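Local coordinates for protein 4-phosphoerythronate dehydrogenase (Lactobacillus jensenii, PDB 4PRK) that probably interconverts pyruvate and D-lactate with NAD as cofactor, as a D-isomer-specific 2-hydroxyacid dehydrogenase, at residues P103-M115 / H156-M168. Residues are numbered along the deposited sequence; the frame is centred on the assembly and turned at random.
Sequences PRAIAEMAVTQAM and HIGSAVAQIFSAM
In the Rossmann-fold NAD-binding domain, helix 155-167, which follows strand 148-152 and carries G158, probably the last glycine of the dinucleotide-binding GxGxxG motif, packs against helix 103-118; the axes of 103-115 and 156-167 come within 8.1 Å and cross at -54°. Small residues permit this closeness: A107 CB sits in the crossing, 3.6 Å from A160 CB and 3.5 Å from V161 CG2. Near the N-terminal ends I106 and I157 meet through their CG2 methyls, and P103, well suited to a first helical turn because it has no N-H to offer, lays its ring carbons beside H156 CB and I157 CG1. I164, the residue most covered by 103-115, sends CG2 to V111 and CD1 over the centre of the R104 guanidinium, 3.5 Å above its plane. R104 reaches there by bending at chi2 and chi3 (-70° and -72°). One helical turn on, E108 OE2 takes both NE (2.9 Å) and NH2 of R104 side-on in the guanidinium plane, while its OE1 accepts from I144 N of the second subunit. A leucine replacing R104 would probably leave the E108 carboxylate without its charged mate and the I164 methyl without its flat cover. Farther along, M115 SD meets M168 CE, and V111 CG2 makes a CH-pi contact over the F165 face, 4.2 Å from the ring centroid, while A114 CB touches CZ at the ring's edge.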
loop_
_atom_site.group_PDB
_atom_site.type_symbol
_atom_site.label_atom_id
_atom_site.label_comp_id
_atom_site.label_asym_id
_atom_site.label_seq_id
_atom_site.Cartn_x
_atom_site.Cartn_y
_atom_site.Cartn_z
ATOM N N PRO A 103 -14.440 3.984 -10.673
ATOM C CA PRO A 103 -13.800 2.691 -10.954
ATOM C C PRO A 103 -13.568 1.839 -9.709
ATOM O O PRO A 103 -13.599 0.641 -9.826
ATOM C CB PRO A 103 -12.473 3.055 -11.619
ATOM C CG PRO A 103 -12.238 4.468 -11.331
ATOM C CD PRO A 103 -13.574 5.064 -11.356
ATOM N N ARG A 104 -13.319 2.444 -8.559
ATOM C CA ARG A 104 -13.160 1.692 -7.321
ATOM C C ARG A 104 -14.403 0.885 -6.901
ATOM O O ARG A 104 -14.276 -0.167 -6.322
ATOM C CB ARG A 104 -12.662 2.578 -6.192
ATOM C CG ARG A 104 -11.163 2.828 -6.213
ATOM C CD ARG A 104 -10.360 1.599 -5.864
ATOM N NE ARG A 104 -10.444 1.237 -4.459
ATOM C CZ ARG A 104 -9.416 1.222 -3.618
ATOM N NH1 ARG A 104 -8.206 1.546 -4.030
ATOM N NH2 ARG A 104 -9.601 0.871 -2.366
ATOM N N ALA A 105 -15.595 1.407 -7.147
ATOM C CA ALA A 105 -16.840 0.684 -6.849
ATOM C C ALA A 105 -16.779 -0.668 -7.517
ATOM O O ALA A 105 -16.930 -1.707 -6.901
ATOM C CB ALA A 105 -18.047 1.452 -7.347
ATOM N N ILE A 106 -16.505 -0.649 -8.798
ATOM C CA ILE A 106 -16.459 -1.903 -9.521
ATOM C C ILE A 106 -15.279 -2.786 -9.132
ATOM O O ILE A 106 -15.453 -3.986 -8.941
ATOM C CB ILE A 106 -16.550 -1.639 -11.026
ATOM C CG1 ILE A 106 -17.948 -1.086 -11.268
ATOM C CG2 ILE A 106 -16.329 -2.900 -11.837
ATOM C CD1 ILE A 106 -18.076 -0.234 -12.477
ATOM N N ALA A 107 -14.092 -2.192 -8.983
ATOM C CA ALA A 107 -12.918 -2.965 -8.677
ATOM C C ALA A 107 -13.086 -3.660 -7.333
ATOM O O ALA A 107 -12.715 -4.809 -7.152
ATOM C CB ALA A 107 -11.727 -2.062 -8.639
ATOM N N GLU A 108 -13.742 -2.985 -6.405
ATOM C CA GLU A 108 -13.901 -3.524 -5.050
ATOM C C GLU A 108 -14.884 -4.681 -5.021
ATOM O O GLU A 108 -14.771 -5.627 -4.210
ATOM C CB GLU A 108 -14.289 -2.403 -4.063
ATOM C CG GLU A 108 -13.123 -1.500 -3.698
ATOM C CD GLU A 108 -13.441 -0.366 -2.724
ATOM O OE1 GLU A 108 -14.509 -0.384 -2.053
ATOM O OE2 GLU A 108 -12.574 0.526 -2.567
ATOM N N MET A 109 -15.837 -4.647 -5.919
ATOM C CA MET A 109 -16.813 -5.750 -6.015
ATOM C C MET A 109 -16.032 -6.986 -6.558
ATOM O O MET A 109 -16.114 -8.096 -6.028
ATOM C CB MET A 109 -18.018 -5.376 -6.912
ATOM C CG MET A 109 -18.997 -6.516 -7.143
ATOM S SD MET A 109 -19.817 -7.048 -5.615
ATOM C CE MET A 109 -21.498 -6.666 -6.059
ATOM N N ALA A 110 -15.226 -6.762 -7.574
ATOM C CA ALA A 110 -14.417 -7.831 -8.107
ATOM C C ALA A 110 -13.515 -8.448 -7.040
ATOM O O ALA A 110 -13.451 -9.649 -6.900
ATOM C CB ALA A 110 -13.598 -7.282 -9.226
ATOM N N VAL A 111 -12.798 -7.613 -6.293
ATOM C CA VAL A 111 -11.874 -8.100 -5.278
ATOM C C VAL A 111 -12.649 -8.857 -4.205
ATOM O O VAL A 111 -12.240 -9.952 -3.786
ATOM C CB VAL A 111 -11.135 -6.941 -4.604
ATOM C CG1 VAL A 111 -10.473 -7.341 -3.292
ATOM C CG2 VAL A 111 -10.148 -6.350 -5.543
ATOM N N THR A 112 -13.721 -8.229 -3.719
ATOM C CA THR A 112 -14.553 -8.825 -2.683
ATOM C C THR A 112 -15.014 -10.211 -3.093
ATOM O O THR A 112 -14.915 -11.195 -2.314
ATOM C CB THR A 112 -15.808 -7.944 -2.456
ATOM O OG1 THR A 112 -15.425 -6.744 -1.831
ATOM C CG2 THR A 112 -16.797 -8.589 -1.606
ATOM N N GLN A 113 -15.543 -10.315 -4.310
ATOM C CA GLN A 113 -16.021 -11.627 -4.788
ATOM C C GLN A 113 -14.886 -12.633 -4.908
ATOM O O GLN A 113 -15.017 -13.771 -4.430
ATOM C CB GLN A 113 -16.716 -11.500 -6.132
ATOM C CG GLN A 113 -18.100 -10.928 -5.993
ATOM C CD GLN A 113 -18.945 -11.015 -7.278
ATOM O OE1 GLN A 113 -18.773 -11.904 -8.100
ATOM N NE2 GLN A 113 -19.890 -10.076 -7.429
ATOM N N ALA A 114 -13.749 -12.201 -5.458
ATOM C CA ALA A 114 -12.574 -13.072 -5.517
ATOM C C ALA A 114 -12.111 -13.573 -4.141
ATOM O O ALA A 114 -11.745 -14.747 -4.019
ATOM C CB ALA A 114 -11.397 -12.429 -6.225
ATOM N N MET A 115 -12.135 -12.699 -3.125
ATOM C CA MET A 115 -11.631 -13.091 -1.829
ATOM C C MET A 115 -12.601 -14.066 -1.188
ATOM O O MET A 115 -12.189 -15.086 -0.671
ATOM C CB MET A 115 -11.410 -11.915 -0.884
ATOM C CG MET A 115 -10.852 -10.711 -1.570
ATOM S SD MET A 115 -9.792 -9.808 -0.491
ATOM C CE MET A 115 -8.560 -11.162 -0.696
ATOM N N HIS A 156 -9.361 1.921 -16.353
ATOM C CA HIS A 156 -9.512 2.560 -15.030
ATOM C C HIS A 156 -9.897 1.533 -13.963
ATOM O O HIS A 156 -9.379 1.575 -12.887
ATOM C CB HIS A 156 -10.625 3.620 -15.031
ATOM C CG HIS A 156 -10.381 4.799 -15.914
ATOM N ND1 HIS A 156 -9.398 5.741 -15.656
ATOM C CD2 HIS A 156 -11.067 5.259 -16.992
ATOM C CE1 HIS A 156 -9.454 6.698 -16.572
ATOM N NE2 HIS A 156 -10.468 6.436 -17.385
ATOM N N ILE A 157 -10.797 0.599 -14.274
ATOM C CA ILE A 157 -11.265 -0.422 -13.313
ATOM C C ILE A 157 -10.211 -1.499 -12.983
ATOM O O ILE A 157 -9.915 -1.825 -11.786
ATOM C CB ILE A 157 -12.583 -1.026 -13.807
ATOM C CG1 ILE A 157 -13.644 0.055 -13.794
ATOM C CG2 ILE A 157 -13.045 -2.182 -12.957
ATOM C CD1 ILE A 157 -14.944 -0.365 -14.443
ATOM N N GLY A 158 -9.677 -2.078 -14.027
ATOM C CA GLY A 158 -8.639 -3.123 -13.892
ATOM C C GLY A 158 -7.420 -2.612 -13.174
ATOM O O GLY A 158 -6.749 -3.327 -12.353
ATOM N N SER A 159 -7.103 -1.390 -13.516
ATOM C CA SER A 159 -6.030 -0.697 -12.830
ATOM C C SER A 159 -6.267 -0.585 -11.329
ATOM O O SER A 159 -5.368 -0.724 -10.533
ATOM C CB SER A 159 -5.880 0.713 -13.416
ATOM O OG SER A 159 -5.004 1.390 -12.593
ATOM N N ALA A 160 -7.479 -0.244 -10.946
ATOM C CA ALA A 160 -7.827 -0.182 -9.539
ATOM C C ALA A 160 -7.775 -1.586 -8.873
ATOM O O ALA A 160 -7.356 -1.729 -7.698
ATOM C CB ALA A 160 -9.227 0.447 -9.385
ATOM N N VAL A 161 -8.190 -2.606 -9.614
ATOM C CA VAL A 161 -8.114 -3.990 -9.109
ATOM C C VAL A 161 -6.673 -4.390 -8.835
ATOM O O VAL A 161 -6.370 -5.047 -7.854
ATOM C CB VAL A 161 -8.706 -5.017 -10.087
ATOM C CG1 VAL A 161 -8.377 -6.499 -9.655
ATOM C CG2 VAL A 161 -10.194 -4.808 -10.190
ATOM N N ALA A 162 -5.801 -3.953 -9.714
ATOM C CA ALA A 162 -4.382 -4.222 -9.640
ATOM C C ALA A 162 -3.721 -3.480 -8.452
ATOM O O ALA A 162 -2.925 -4.056 -7.694
ATOM C CB ALA A 162 -3.755 -3.821 -10.966
ATOM N N GLN A 163 -4.088 -2.220 -8.267
ATOM C CA GLN A 163 -3.645 -1.464 -7.082
ATOM C C GLN A 163 -4.035 -2.165 -5.777
ATOM O O GLN A 163 -3.230 -2.326 -4.885
ATOM C CB GLN A 163 -4.247 -0.031 -7.108
ATOM C CG GLN A 163 -3.824 0.772 -8.360
ATOM C CD GLN A 163 -4.515 2.122 -8.557
ATOM O OE1 GLN A 163 -4.912 2.486 -9.670
ATOM N NE2 GLN A 163 -4.613 2.888 -7.491
ATOM N N ILE A 164 -5.273 -2.597 -5.671
ATOM C CA ILE A 164 -5.740 -3.247 -4.434
ATOM C C ILE A 164 -5.038 -4.585 -4.244
ATOM O O ILE A 164 -4.399 -4.845 -3.167
ATOM C CB ILE A 164 -7.281 -3.421 -4.437
ATOM C CG1 ILE A 164 -7.945 -2.049 -4.425
ATOM C CG2 ILE A 164 -7.791 -4.346 -3.285
ATOM C CD1 ILE A 164 -9.425 -2.133 -4.802
ATOM N N PHE A 165 -5.036 -5.409 -5.296
ATOM C CA PHE A 165 -4.372 -6.713 -5.126
ATOM C C PHE A 165 -2.877 -6.594 -4.802
ATOM O O PHE A 165 -2.372 -7.280 -3.915
ATOM C CB PHE A 165 -4.636 -7.657 -6.313
ATOM C CG PHE A 165 -5.930 -8.418 -6.205
ATOM C CD1 PHE A 165 -6.227 -9.161 -5.076
ATOM C CD2 PHE A 165 -6.819 -8.414 -7.230
ATOM C CE1 PHE A 165 -7.416 -9.880 -4.975
ATOM C CE2 PHE A 165 -8.005 -9.129 -7.140
ATOM C CZ PHE A 165 -8.308 -9.855 -6.004
ATOM N N SER A 166 -2.166 -5.707 -5.483
ATOM C CA SER A 166 -0.708 -5.590 -5.228
ATOM C C SER A 166 -0.469 -4.979 -3.869
ATOM O O SER A 166 0.503 -5.282 -3.247
ATOM C CB SER A 166 -0.006 -4.795 -6.310
ATOM O OG SER A 166 -0.620 -3.553 -6.310
ATOM N N ALA A 167 -1.384 -4.166 -3.354
ATOM C CA ALA A 167 -1.195 -3.616 -2.035
ATOM C C ALA A 167 -1.407 -4.689 -0.960
ATOM O O ALA A 167 -0.883 -4.550 0.122
ATOM C CB ALA A 167 -2.087 -2.423 -1.813
ATOM N N MET A 168 -2.137 -5.778 -1.262
ATOM C CA MET A 168 -2.197 -6.926 -0.345
ATOM C C MET A 168 -1.001 -7.899 -0.519
ATOM O O MET A 168 -0.854 -8.902 0.226
ATOM C CB MET A 168 -3.500 -7.698 -0.541
ATOM C CG MET A 168 -4.745 -6.858 -0.382
ATOM S SD MET A 168 -6.264 -7.810 -0.295
ATOM C CE MET A 168 -6.835 -7.762 -1.944
#